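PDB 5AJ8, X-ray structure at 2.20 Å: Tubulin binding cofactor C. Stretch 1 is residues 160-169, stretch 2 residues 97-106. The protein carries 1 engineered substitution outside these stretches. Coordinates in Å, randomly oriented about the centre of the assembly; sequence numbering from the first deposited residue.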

# COMPACT_ATOMS: atom_id res chain seq x y z
N GLU A 160 -2.88 5.10 16.51
CA GLU A 160 -3.77 4.34 15.65
C GLU A 160 -2.96 3.54 14.63
O GLU A 160 -3.54 2.83 13.84
CB GLU A 160 -4.73 5.29 14.91
CG GLU A 160 -5.50 6.24 15.82
CD GLU A 160 -6.34 7.25 15.04
OE1 GLU A 160 -5.83 7.92 14.10
OE2 GLU A 160 -7.53 7.38 15.38
N GLU A 161 -1.64 3.66 14.62
CA GLU A 161 -0.85 2.89 13.66
C GLU A 161 -0.94 1.41 14.03
O GLU A 161 -0.88 1.06 15.17
CB GLU A 161 0.61 3.38 13.58
CG GLU A 161 0.75 4.67 12.76
CD GLU A 161 2.14 5.33 12.85
OE1 GLU A 161 3.09 4.75 13.42
OE2 GLU A 161 2.29 6.44 12.34
N ARG A 162 -1.14 0.56 13.04
CA ARG A 162 -1.14 -0.89 13.27
C ARG A 162 0.23 -1.44 12.83
O ARG A 162 0.49 -1.61 11.65
CB ARG A 162 -2.26 -1.54 12.49
CG ARG A 162 -2.39 -3.05 12.59
CD ARG A 162 -3.48 -3.43 11.58
NE ARG A 162 -3.83 -4.84 11.57
CZ ARG A 162 -3.22 -5.79 10.84
NH1 ARG A 162 -2.15 -5.51 10.07
NH2 ARG A 162 -3.69 -7.03 10.93
N ALA A 163 1.08 -1.68 13.82
CA ALA A 163 2.46 -2.12 13.59
C ALA A 163 2.50 -3.64 13.45
O ALA A 163 2.63 -4.35 14.43
CB ALA A 163 3.35 -1.64 14.74
N SER A 164 2.34 -4.15 12.24
CA SER A 164 2.17 -5.59 12.01
C SER A 164 3.54 -6.31 12.03
O SER A 164 4.49 -5.90 11.32
CB SER A 164 1.45 -5.84 10.69
OG SER A 164 1.38 -7.22 10.37
N THR A 165 3.60 -7.40 12.80
CA THR A 165 4.77 -8.27 12.83
C THR A 165 4.62 -9.44 11.87
O THR A 165 5.48 -10.28 11.81
CB THR A 165 5.03 -8.81 14.24
OG1 THR A 165 3.89 -9.53 14.71
CG2 THR A 165 5.35 -7.65 15.23
N THR A 166 3.55 -9.45 11.07
CA THR A 166 3.28 -10.55 10.15
C THR A 166 4.43 -10.76 9.15
O THR A 166 4.85 -9.82 8.48
CB THR A 166 1.96 -10.33 9.37
OG1 THR A 166 0.86 -10.31 10.30
CG2 THR A 166 1.72 -11.46 8.40
N VAL A 167 4.94 -11.99 9.07
CA VAL A 167 5.92 -12.37 8.06
C VAL A 167 5.23 -12.61 6.70
O VAL A 167 4.14 -13.19 6.65
CB VAL A 167 6.72 -13.62 8.49
CG1 VAL A 167 7.74 -14.00 7.42
CG2 VAL A 167 7.41 -13.36 9.84
N PHE A 168 5.85 -12.14 5.63
CA PHE A 168 5.32 -12.34 4.29
C PHE A 168 5.34 -13.82 3.91
O PHE A 168 6.37 -14.50 4.04
CB PHE A 168 6.13 -11.56 3.24
CG PHE A 168 5.60 -11.71 1.82
CD1 PHE A 168 6.04 -12.75 1.01
CD2 PHE A 168 4.69 -10.82 1.31
CE1 PHE A 168 5.55 -12.89 -0.27
CE2 PHE A 168 4.20 -10.95 0.02
CZ PHE A 168 4.62 -12.00 -0.78
N GLY A 169 4.19 -14.31 3.45
CA GLY A 169 4.17 -15.53 2.66
C GLY A 169 3.21 -16.55 3.19
O GLY A 169 2.76 -16.43 4.33
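Stretch 2, residues 97-106: RCWVGLLSSC

How does stretch 2 run along stretch 1? Stretch 1 is an extended segment without regular helix or strand. Stretch 2 leaves a 3-10 segment at Arg97 and Cys98, passes through Trp99, and then coils through helical backbone angles from Val100 to Leu103 before opening out at Ser105. The two chains advance in the same direction: Ala163 CA lies 4.5 Å from Cys98 CA, Ser164 CA 5.0 Å from Trp99 CA, and Thr165 CA 4.1 Å from Gly101 CA. Together they bury 574 Å² of surface.

What meets the beginning of stretch 1? Glu160 stands clear, but Glu161 points toward stretch 2 and brings its OE1 to 3.5 Å from Cys98 SG. Its other carboxylate oxygen reaches farther through a water, which donates to Glu161 OE2 at 2.9 Å and accepts from Arg97 NH2 at 2.8 Å. Beyond Arg162, whose side chain stays more distant, Ala163 lays its CA 3.2 Å from Cys98 O in a CA-H...O contact, while its CB rests 4.4 Å from Val100 CG2.

Why does the middle of stretch 1 fit so closely against Gly101? Ser164 offers both of its backbone polar atoms. Its N makes a weak hydrogen bond to Cys98 O at 3.0 Å, bent to 124°, and its O accepts a better one from Gly101 N at 2.9 Å. Thr165 turns its CB away, leaving its backbone beside the glycine. Then Thr166 O receives a nearly straight hydrogen bond from Trp99 NE1 at 2.8 Å, so the indole, although its CB points away, returns to stretch 1 by its edge. Gly101 CA also lies 3.4 Å from Thr166 O, in a CA-H...O contact. A CB on Gly101 would fall 2.0 Å from Thr166 O and 2.8 Å from Thr165 C, so this close packing leaves no room for a side chain.

How is the far end held? Val167 packs its CG1 3.7 Å from Ser104 O and 3.9 Å from Ser105 OG. That hydroxyl joins the two chains: Ser105 OG donates to Gly101 O at 2.7 Å within its own stretch and accepts from Phe168 N at 3.0 Å, with an almost linear angle of 175°. The Phe168 ring approaches the indole, its CD2 lying 3.9 Å from Trp99 CH2, near the plane of the tryptophan. Finally, a second water accepts from Cys106 N at 3.0 Å and donates to Phe168 O at 2.9 Å, while Gly169 passes beyond the contact.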

# COMPACT_ATOMS: atom_id res chain seq x y z
N ARG A 97 6.69 1.74 7.03
CA ARG A 97 7.52 1.25 8.11
C ARG A 97 6.70 0.57 9.25
O ARG A 97 7.26 -0.18 10.02
CB ARG A 97 8.42 2.38 8.65
CG ARG A 97 7.68 3.51 9.32
CD ARG A 97 8.61 4.60 9.81
NE ARG A 97 7.84 5.73 10.33
CZ ARG A 97 7.63 6.89 9.70
NH1 ARG A 97 8.16 7.15 8.50
NH2 ARG A 97 6.88 7.84 10.28
N CYS A 98 5.39 0.84 9.33
CA CYS A 98 4.52 0.10 10.27
C CYS A 98 4.47 -1.39 9.98
O CYS A 98 4.08 -2.16 10.85
CB CYS A 98 3.09 0.67 10.27
SG CYS A 98 3.05 2.37 10.87
N TRP A 99 4.81 -1.82 8.76
CA TRP A 99 4.95 -3.26 8.53
C TRP A 99 6.32 -3.72 9.01
O TRP A 99 7.24 -3.91 8.21
CB TRP A 99 4.69 -3.64 7.07
CG TRP A 99 4.74 -5.13 6.85
CD1 TRP A 99 4.56 -6.12 7.79
CD2 TRP A 99 4.93 -5.80 5.61
NE1 TRP A 99 4.64 -7.35 7.21
CE2 TRP A 99 4.87 -7.19 5.87
CE3 TRP A 99 5.17 -5.37 4.30
CZ2 TRP A 99 5.03 -8.13 4.86
CZ3 TRP A 99 5.31 -6.32 3.30
CH2 TRP A 99 5.24 -7.67 3.59
N VAL A 100 6.44 -3.88 10.33
CA VAL A 100 7.66 -4.32 10.98
C VAL A 100 8.06 -5.69 10.46
O VAL A 100 9.24 -5.97 10.28
CB VAL A 100 7.52 -4.35 12.52
CG1 VAL A 100 8.82 -4.84 13.16
CG2 VAL A 100 7.18 -2.96 13.08
N GLY A 101 7.09 -6.54 10.17
CA GLY A 101 7.36 -7.91 9.69
C GLY A 101 8.04 -8.06 8.34
O GLY A 101 8.58 -9.12 8.04
N LEU A 102 8.02 -7.00 7.52
CA LEU A 102 8.77 -6.98 6.28
C LEU A 102 10.25 -7.29 6.54
O LEU A 102 10.92 -8.00 5.77
CB LEU A 102 8.65 -5.61 5.59
CG LEU A 102 9.50 -5.43 4.32
CD1 LEU A 102 9.07 -6.44 3.28
CD2 LEU A 102 9.46 -4.01 3.76
N LEU A 103 10.76 -6.74 7.64
CA LEU A 103 12.17 -6.87 7.96
C LEU A 103 12.56 -8.29 8.33
O LEU A 103 13.74 -8.65 8.19
CB LEU A 103 12.55 -5.87 9.04
CG LEU A 103 12.20 -4.42 8.68
CD1 LEU A 103 12.67 -3.49 9.78
CD2 LEU A 103 12.81 -3.98 7.35
N SER A 104 11.58 -9.12 8.70
CA SER A 104 11.81 -10.58 8.93
C SER A 104 11.31 -11.43 7.76
O SER A 104 11.14 -12.65 7.90
CB SER A 104 11.09 -11.03 10.20
OG SER A 104 11.45 -10.22 11.29
N SER A 105 11.10 -10.78 6.62
CA SER A 105 10.64 -11.43 5.41
C SER A 105 11.77 -11.43 4.40
O SER A 105 12.80 -10.80 4.61
CB SER A 105 9.43 -10.68 4.83
OG SER A 105 8.39 -10.56 5.80
N CYS A 106 11.57 -12.13 3.29
CA CYS A 106 12.56 -12.15 2.22
C CYS A 106 11.94 -12.04 0.84
O CYS A 106 10.75 -12.25 0.67
CB CYS A 106 13.39 -13.42 2.32
SG CYS A 106 12.52 -14.96 1.97
O HOH W 1 4.94 7.50 12.24
O HOH W 2 9.12 -13.92 3.51